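Local structure of HAD superfamily hydrolase (Brucella suis biovar 1, 6NQ4) at residues F120-E125 / Q168-R173; D110-G115 / L134-V139; Y36-C41 / R226-I231. The protein probably acts as a phosphatase of the haloacid dehalogenase (HAD) superfamily. One frame throughout, in Å; residues are numbered along the deposited sequence. Where two conformers were deposited one is given.

Contact 1 of 3, residues F120-E125 / Q168-R173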
# COMPACT_ATOMS: atom_id res chain seq x y z
N PHE A 120 -7.68 -18.26 -9.10
CA PHE A 120 -7.00 -17.81 -10.31
C PHE A 120 -6.16 -16.59 -9.97
O PHE A 120 -6.70 -15.56 -9.53
CB PHE A 120 -8.03 -17.48 -11.39
CG PHE A 120 -7.44 -16.92 -12.65
CD1 PHE A 120 -6.53 -17.65 -13.41
CD2 PHE A 120 -7.79 -15.65 -13.08
CE1 PHE A 120 -6.01 -17.12 -14.60
CE2 PHE A 120 -7.28 -15.12 -14.26
CZ PHE A 120 -6.39 -15.85 -15.01
N HIS A 121 -4.85 -16.70 -10.16
CA HIS A 121 -3.90 -15.63 -9.83
C HIS A 121 -3.72 -14.70 -11.02
O HIS A 121 -3.44 -15.15 -12.14
CB HIS A 121 -2.56 -16.27 -9.47
CG HIS A 121 -1.44 -15.29 -9.26
ND1 HIS A 121 -1.36 -14.48 -8.15
CD2 HIS A 121 -0.34 -15.03 -10.00
CE1 HIS A 121 -0.26 -13.76 -8.21
NE2 HIS A 121 0.38 -14.07 -9.33
N ILE A 122 -3.85 -13.40 -10.77
CA ILE A 122 -3.48 -12.37 -11.74
C ILE A 122 -2.34 -11.59 -11.09
O ILE A 122 -2.56 -10.88 -10.09
CB ILE A 122 -4.64 -11.44 -12.11
CG1 ILE A 122 -5.84 -12.23 -12.64
CG2 ILE A 122 -4.17 -10.43 -13.17
CD1 ILE A 122 -7.09 -11.38 -12.84
N GLY A 123 -1.15 -11.71 -11.64
CA GLY A 123 0.02 -11.04 -11.10
C GLY A 123 1.27 -11.77 -11.53
O GLY A 123 1.23 -12.81 -12.18
N CYS A 124 2.41 -11.21 -11.11
CA CYS A 124 3.67 -11.79 -11.55
C CYS A 124 4.06 -13.00 -10.70
O CYS A 124 3.40 -13.35 -9.71
CB CYS A 124 4.77 -10.72 -11.57
SG CYS A 124 5.26 -10.18 -9.94
N GLU A 125 5.15 -13.66 -11.11
CA GLU A 125 5.62 -14.84 -10.39
C GLU A 125 6.08 -14.51 -8.97
O GLU A 125 5.79 -15.26 -8.03
CB GLU A 125 6.75 -15.50 -11.17
CG GLU A 125 7.14 -16.85 -10.63
CD GLU A 125 8.24 -17.50 -11.44
OE1 GLU A 125 9.14 -18.10 -10.83
OE2 GLU A 125 8.19 -17.40 -12.68
N GLN A 168 -13.92 -9.37 -18.29
CA GLN A 168 -15.30 -9.63 -18.70
C GLN A 168 -15.69 -11.08 -18.47
O GLN A 168 -16.80 -11.36 -18.01
CB GLN A 168 -15.47 -9.27 -20.18
CG GLN A 168 -15.43 -7.79 -20.47
CD GLN A 168 -15.46 -7.46 -21.95
OE1 GLN A 168 -15.30 -8.34 -22.80
NE2 GLN A 168 -15.66 -6.19 -22.26
N ARG A 169 -14.78 -12.02 -18.80
CA ARG A 169 -15.10 -13.43 -18.61
C ARG A 169 -15.28 -13.75 -17.14
O ARG A 169 -16.22 -14.47 -16.76
CB ARG A 169 -14.01 -14.32 -19.19
CG ARG A 169 -13.99 -14.39 -20.70
CD ARG A 169 -13.14 -15.56 -21.19
NE ARG A 169 -11.75 -15.52 -20.73
CZ ARG A 169 -10.76 -14.87 -21.35
NH1 ARG A 169 -11.00 -14.17 -22.45
NH2 ARG A 169 -9.53 -14.91 -20.85
N LEU A 170 -14.41 -13.21 -16.29
CA LEU A 170 -14.47 -13.51 -14.86
C LEU A 170 -15.74 -12.92 -14.25
O LEU A 170 -16.41 -13.56 -13.43
CB LEU A 170 -13.25 -12.92 -14.16
CG LEU A 170 -11.91 -13.50 -14.62
CD1 LEU A 170 -10.74 -12.67 -14.05
CD2 LEU A 170 -11.75 -14.95 -14.19
N ARG A 171 -16.07 -11.70 -14.67
CA ARG A 171 -17.27 -11.04 -14.17
C ARG A 171 -18.52 -11.81 -14.56
O ARG A 171 -19.44 -11.97 -13.75
CB ARG A 171 -17.31 -9.60 -14.69
CG ARG A 171 -18.30 -8.68 -13.98
CD ARG A 171 -19.67 -8.73 -14.62
NE ARG A 171 -20.67 -8.19 -13.70
CZ ARG A 171 -21.97 -8.12 -13.96
NH1 ARG A 171 -22.44 -8.55 -15.12
NH2 ARG A 171 -22.79 -7.62 -13.05
N SER A 172 -18.57 -12.33 -15.79
CA SER A 172 -19.73 -13.10 -16.23
C SER A 172 -19.90 -14.39 -15.45
O SER A 172 -21.01 -14.94 -15.42
CB SER A 172 -19.63 -13.41 -17.72
OG SER A 172 -19.75 -12.21 -18.47
N ARG A 173 -18.84 -14.88 -14.81
CA ARG A 173 -18.93 -16.06 -13.96
C ARG A 173 -19.14 -15.69 -12.50
O ARG A 173 -19.11 -16.57 -11.63
CB ARG A 173 -17.70 -16.94 -14.12
CG ARG A 173 -17.64 -17.61 -15.48
CD ARG A 173 -16.32 -18.31 -15.70
NE ARG A 173 -16.06 -19.27 -14.63
CZ ARG A 173 -14.84 -19.66 -14.26
NH1 ARG A 173 -13.78 -19.17 -14.87
NH2 ARG A 173 -14.70 -20.53 -13.26
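The Phe-120 ring receives Leu-170 obliquely, with Phe-120 CD2 4.2 Å from Leu-170 CD2, so the methyl sits neither squarely over a face nor at an edge. The other flat group, the imidazole of His-121, has Gly-123 N 3.6 Å above one face, shifted toward the rim. At its edge, His-121 NE2 donates to Cys-124 O over 3.1 Å; the acceptor lies close to the ring plane, whereas the donor stands 37° out of the carbonyl plane. With Tyr-131 OH bonded to ND1, both ring nitrogens of His-121 are engaged and its rotation is fixed.

Leu-170 straddles two strand residues of like orientation. Its CD2 branch goes to Phe-120, the two side chains crossing at about a right angle, while its CD1 branch meets Ile-122 tip to tip, with Leu-170 CD1 4.1 Å from Ile-122 CD1. The extended end of Ile-122 (chi2 172°) carries that methyl out toward the helix. Thus helix 164-172 packs against strand 118-122 of the parallel sheet in the second alpha/beta domain. Val-147 of the adjacent strand and Tyr-203 of helix 196-205 also touch Leu-170, and Arg-169 reaches Glu-141 in a salt bridge. Between the segments the contact is made by apolar dispersion at relaxed distances, so branch shape rather than bond direction sets the fit; the polar bonds run within a segment or to other partners.

Contact 2 of 3, residues D110-G115 / L134-V139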
# COMPACT_ATOMS: atom_id res chain seq x y z
N ASP A 110 -5.66 -12.47 4.89
CA ASP A 110 -6.86 -12.83 5.62
C ASP A 110 -8.07 -12.98 4.69
O ASP A 110 -8.89 -13.89 4.85
CB ASP A 110 -7.11 -11.83 6.75
CG ASP A 110 -5.95 -11.76 7.74
OD1 ASP A 110 -5.35 -12.81 8.03
OD2 ASP A 110 -5.61 -10.65 8.20
N LEU A 111 -8.20 -12.10 3.69
CA LEU A 111 -9.25 -12.27 2.68
C LEU A 111 -9.03 -13.55 1.89
O LEU A 111 -9.99 -14.28 1.61
CB LEU A 111 -9.28 -11.07 1.73
CG LEU A 111 -9.72 -9.74 2.31
CD1 LEU A 111 -9.53 -8.64 1.26
CD2 LEU A 111 -11.17 -9.82 2.79
N ILE A 112 -7.78 -13.84 1.51
CA ILE A 112 -7.52 -15.02 0.69
C ILE A 112 -7.94 -16.28 1.43
O ILE A 112 -8.57 -17.18 0.85
CB ILE A 112 -6.04 -15.06 0.26
CG1 ILE A 112 -5.71 -13.87 -0.65
CG2 ILE A 112 -5.75 -16.34 -0.49
CD1 ILE A 112 -4.23 -13.69 -0.91
N ALA A 113 -7.62 -16.34 2.72
CA ALA A 113 -7.95 -17.52 3.52
C ALA A 113 -9.46 -17.69 3.70
O ALA A 113 -9.94 -18.82 3.87
CB ALA A 113 -7.27 -17.40 4.89
N GLU A 114 -10.21 -16.59 3.70
CA GLU A 114 -11.66 -16.59 3.88
C GLU A 114 -12.41 -16.98 2.61
O GLU A 114 -13.53 -17.49 2.70
CB GLU A 114 -12.12 -15.16 4.16
CG GLU A 114 -12.26 -14.76 5.58
CD GLU A 114 -12.98 -13.43 5.67
OE1 GLU A 114 -12.34 -12.39 5.41
OE2 GLU A 114 -14.19 -13.43 5.97
N GLY A 115 -11.85 -16.70 1.44
CA GLY A 115 -12.56 -16.90 0.20
C GLY A 115 -12.42 -18.30 -0.34
O GLY A 115 -11.94 -19.21 0.34
N LEU A 134 -0.87 -20.59 3.03
CA LEU A 134 -2.33 -20.58 2.99
C LEU A 134 -2.83 -21.87 2.35
O LEU A 134 -2.16 -22.47 1.50
CB LEU A 134 -2.83 -19.38 2.20
CG LEU A 134 -2.35 -18.03 2.73
CD1 LEU A 134 -3.02 -16.89 1.97
CD2 LEU A 134 -2.61 -17.92 4.23
N ASP A 135 -4.02 -22.29 2.77
CA ASP A 135 -4.58 -23.56 2.31
C ASP A 135 -5.39 -23.33 1.04
O ASP A 135 -6.62 -23.43 1.00
CB ASP A 135 -5.42 -24.21 3.41
CG ASP A 135 -6.03 -25.54 2.98
OD1 ASP A 135 -5.54 -26.15 2.00
OD2 ASP A 135 -7.00 -25.98 3.63
N VAL A 136 -4.66 -23.02 -0.03
CA VAL A 136 -5.27 -22.66 -1.31
C VAL A 136 -4.63 -23.45 -2.43
O VAL A 136 -3.56 -24.04 -2.28
CB VAL A 136 -5.16 -21.15 -1.59
CG1 VAL A 136 -5.84 -20.37 -0.48
CG2 VAL A 136 -3.70 -20.73 -1.74
N GLU A 137 -5.31 -23.46 -3.58
CA GLU A 137 -4.83 -24.15 -4.77
C GLU A 137 -4.91 -23.19 -5.94
O GLU A 137 -6.00 -22.71 -6.28
CB GLU A 137 -5.68 -25.38 -5.07
CG GLU A 137 -5.13 -26.24 -6.18
CD GLU A 137 -5.98 -27.46 -6.45
OE1 GLU A 137 -6.82 -27.80 -5.59
OE2 GLU A 137 -5.81 -28.07 -7.53
N LEU A 138 -3.78 -22.90 -6.57
CA LEU A 138 -3.78 -22.04 -7.74
C LEU A 138 -4.14 -22.87 -8.97
O LEU A 138 -3.53 -23.92 -9.23
CB LEU A 138 -2.43 -21.36 -7.93
CG LEU A 138 -1.98 -20.49 -6.75
CD1 LEU A 138 -0.68 -19.81 -7.09
CD2 LEU A 138 -3.03 -19.47 -6.36
N VAL A 139 -5.15 -22.42 -9.71
CA VAL A 139 -5.73 -23.21 -10.78
C VAL A 139 -5.84 -22.36 -12.04
O VAL A 139 -5.62 -21.15 -12.03
CB VAL A 139 -7.09 -23.83 -10.39
CG1 VAL A 139 -6.94 -24.71 -9.16
CG2 VAL A 139 -8.13 -22.74 -10.14
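The last turn of helix 104-114, with Ile-112 turned toward 134-139, packs on an extended chain that kinks between Leu-134 and Val-136, where Asp-135 is the centre of an inverse gamma turn and Val-136 N reaches Leu-134 O in a weak 3.0 Å bond. The kink leaves both flanking side chains directed at the helix. Ile-112 meets them with its short branch: CG2 lies opposite the backbone N across the CA-CB bond, while CG1 (chi1 -65°) stands beside that N. Ile-112 CG2 is 3.7 Å from Leu-134 CD1, which also comes within 3.9 Å of Ile-112 CB and so rests against the branch point as well as the methyl. Val-136 approaches the same methyl from another direction, its CG1 4.0 Å from Ile-112 CG2; seen from that methyl, the two partners lie about 80° apart. Both side chains cross Ile-112 at about a right angle.

In the fold, helix 104-114 runs into strand 118-122, and the chain then returns as the parallel edge strand 137-138. This is one margin of the five-stranded alpha/beta domain, whose position in the chain is consistent with the C2-type cap of HAD phosphatases. Ile-119 of the neighbouring strand touches both Ile-112 and Val-136, and Ile-178 adds to the apolar surroundings of Ile-112. Outside this packing, Asp-135 OD1 forms a salt bridge with Arg-117, while backbone bonds from Glu-137 to Arg-117 and Ile-119 tie the edge strand into the sheet.

Contact 3 of 3, residues Y36-C41 / R226-I231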
# COMPACT_ATOMS: atom_id res chain seq x y z
N TYR A 36 3.51 13.16 18.99
CA TYR A 36 3.13 11.81 18.58
C TYR A 36 4.03 10.75 19.20
O TYR A 36 5.23 10.96 19.42
CB TYR A 36 3.14 11.68 17.04
CG TYR A 36 2.21 12.68 16.39
CD1 TYR A 36 0.84 12.46 16.37
CD2 TYR A 36 2.70 13.85 15.83
CE1 TYR A 36 -0.02 13.38 15.81
CE2 TYR A 36 1.84 14.79 15.27
CZ TYR A 36 0.49 14.54 15.26
OH TYR A 36 -0.37 15.46 14.70
N ASP A 37 3.43 9.59 19.49
CA ASP A 37 4.18 8.42 19.95
C ASP A 37 4.46 7.43 18.83
O ASP A 37 5.32 6.56 18.99
CB ASP A 37 3.44 7.71 21.08
CG ASP A 37 3.28 8.59 22.32
OD1 ASP A 37 4.20 9.37 22.63
OD2 ASP A 37 2.22 8.50 22.98
N ALA A 38 3.77 7.55 17.70
CA ALA A 38 4.00 6.62 16.61
C ALA A 38 3.68 7.30 15.30
O ALA A 38 2.94 8.29 15.24
CB ALA A 38 3.13 5.37 16.74
N ILE A 39 4.24 6.74 14.23
CA ILE A 39 4.04 7.21 12.87
C ILE A 39 3.68 6.01 12.01
O ILE A 39 4.29 4.94 12.14
CB ILE A 39 5.34 7.86 12.35
CG1 ILE A 39 5.52 9.24 12.98
CG2 ILE A 39 5.35 7.93 10.82
CD1 ILE A 39 6.89 9.86 12.69
N PHE A 40 2.67 6.17 11.14
CA PHE A 40 2.39 5.23 10.06
C PHE A 40 2.86 5.92 8.78
O PHE A 40 2.23 6.89 8.33
CB PHE A 40 0.88 4.93 9.94
CG PHE A 40 0.27 4.15 11.10
CD1 PHE A 40 1.03 3.65 12.15
CD2 PHE A 40 -1.10 3.95 11.13
CE1 PHE A 40 0.42 2.95 13.21
CE2 PHE A 40 -1.72 3.25 12.16
CZ PHE A 40 -0.96 2.75 13.20
N CYS A 41 3.96 5.45 8.20
CA CYS A 41 4.60 6.14 7.09
C CYS A 41 4.51 5.33 5.80
O CYS A 41 4.89 4.16 5.77
CB CYS A 41 6.06 6.47 7.41
SG CYS A 41 6.86 7.56 6.19
N ARG A 226 -2.19 -2.76 15.72
CA ARG A 226 -1.77 -3.90 16.53
C ARG A 226 -0.26 -3.96 16.65
O ARG A 226 0.28 -4.29 17.72
CB ARG A 226 -2.31 -5.21 15.97
CG ARG A 226 -3.79 -5.43 16.18
CD ARG A 226 -4.17 -6.84 15.79
NE ARG A 226 -4.00 -7.13 14.37
CZ ARG A 226 -4.90 -6.83 13.44
NH1 ARG A 226 -6.04 -6.23 13.77
NH2 ARG A 226 -4.68 -7.16 12.18
N ALA A 227 0.45 -3.61 15.58
CA ALA A 227 1.91 -3.63 15.60
C ALA A 227 2.46 -2.61 16.59
O ALA A 227 3.34 -2.93 17.39
CB ALA A 227 2.46 -3.43 14.19
N VAL A 228 1.96 -1.36 16.56
CA VAL A 228 2.42 -0.33 17.50
C VAL A 228 2.12 -0.74 18.93
O VAL A 228 2.93 -0.54 19.84
CB VAL A 228 1.75 1.02 17.19
CG1 VAL A 228 2.17 2.05 18.25
CG2 VAL A 228 2.10 1.50 15.83
N GLU A 229 0.91 -1.26 19.17
CA GLU A 229 0.51 -1.56 20.54
C GLU A 229 1.35 -2.69 21.10
O GLU A 229 1.72 -2.68 22.28
CB GLU A 229 -0.99 -1.84 20.60
CG GLU A 229 -1.79 -0.58 20.32
CD GLU A 229 -3.27 -0.72 20.53
OE1 GLU A 229 -3.80 -1.84 20.31
OE2 GLU A 229 -3.91 0.29 20.88
N SER A 230 1.71 -3.65 20.25
CA SER A 230 2.60 -4.70 20.71
C SER A 230 4.00 -4.16 20.99
O SER A 230 4.60 -4.50 22.02
CB SER A 230 2.65 -5.85 19.71
OG SER A 230 3.45 -6.90 20.22
N ILE A 231 4.52 -3.31 20.10
CA ILE A 231 5.86 -2.74 20.28
C ILE A 231 5.92 -1.87 21.53
O ILE A 231 6.87 -1.96 22.31
CB ILE A 231 6.28 -1.96 19.02
CG1 ILE A 231 6.55 -2.93 17.87
CG2 ILE A 231 7.51 -1.08 19.30
CD1 ILE A 231 6.48 -2.28 16.54
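Within 226-231 it is Val-228 that meets strand 38-41, touching Ala-38 and Phe-40. Along the segment, Arg-226 points away from the strand and contributes backbone, its O accepting Ser-230 N at 3.0 Å. Ala-227 O likewise accepts Ile-231 N. Next comes Val-228, its CA 7.2 Å from the CA of Ala-38, the nearest CA pair of the two segments. In the conformer described, CG1 lies opposite the backbone N (chi1 176°) and CG2 opposite the carbonyl carbon, so the fork opens onto the strand. Val-228 CG1 packs at 3.8 Å on Ala-38 CB, which Val-228 CG2 also approaches to 4.1 Å. That second methyl lies at the edge of the Phe-40 ring, close to its plane, with 3.4 Å between Val-228 CG2 and Phe-40 CE1; since a second conformer of the valine was deposited, so tight a spacing is best treated as doubtful. The CA-CB bond of Phe-40 points neither at the helix nor away from it, and the ring then carries CE1 to the valine. Ile-72 and Val-236 also touch Val-228, and Tyr-221 and Ala-224, earlier in the same helix, touch Phe-40. Glu-229, turned off this interface, uses OE2 to accept the backbone N of Val-236 and so holds the loop that follows the helix. A central strand flanked in its parallel sheet by strands 70-75 and 241-245, with a helix packed against it through small, branched and aromatic side chains, is characteristic of the Rossmann-like HAD core; this strand leads directly to Asp-42, a sodium ligand.

How the contacts relate
Contacts 1 and 2 belong to one sheet: strands 118-122 and 137-138 are neighbours, the contact centres are 14 Å apart, and Phe-120 CD1 packs 3.9 Å from Val-139 O. Their segments alternate along the chain, and both helices pack on that sheet. Contact 3 lies in the other, six-stranded domain, its centre 36 Å from that of contact 1 and 29 Å from that of contact 2, though the nearest atoms of contacts 2 and 3 are about 5 Å apart, without touching. Contact 3 adjoins the metal site without taking part in it: the Phe-40 side chain is about 12 Å from the sodium ion bound at Asp-42, Trp-44 and Asp-246.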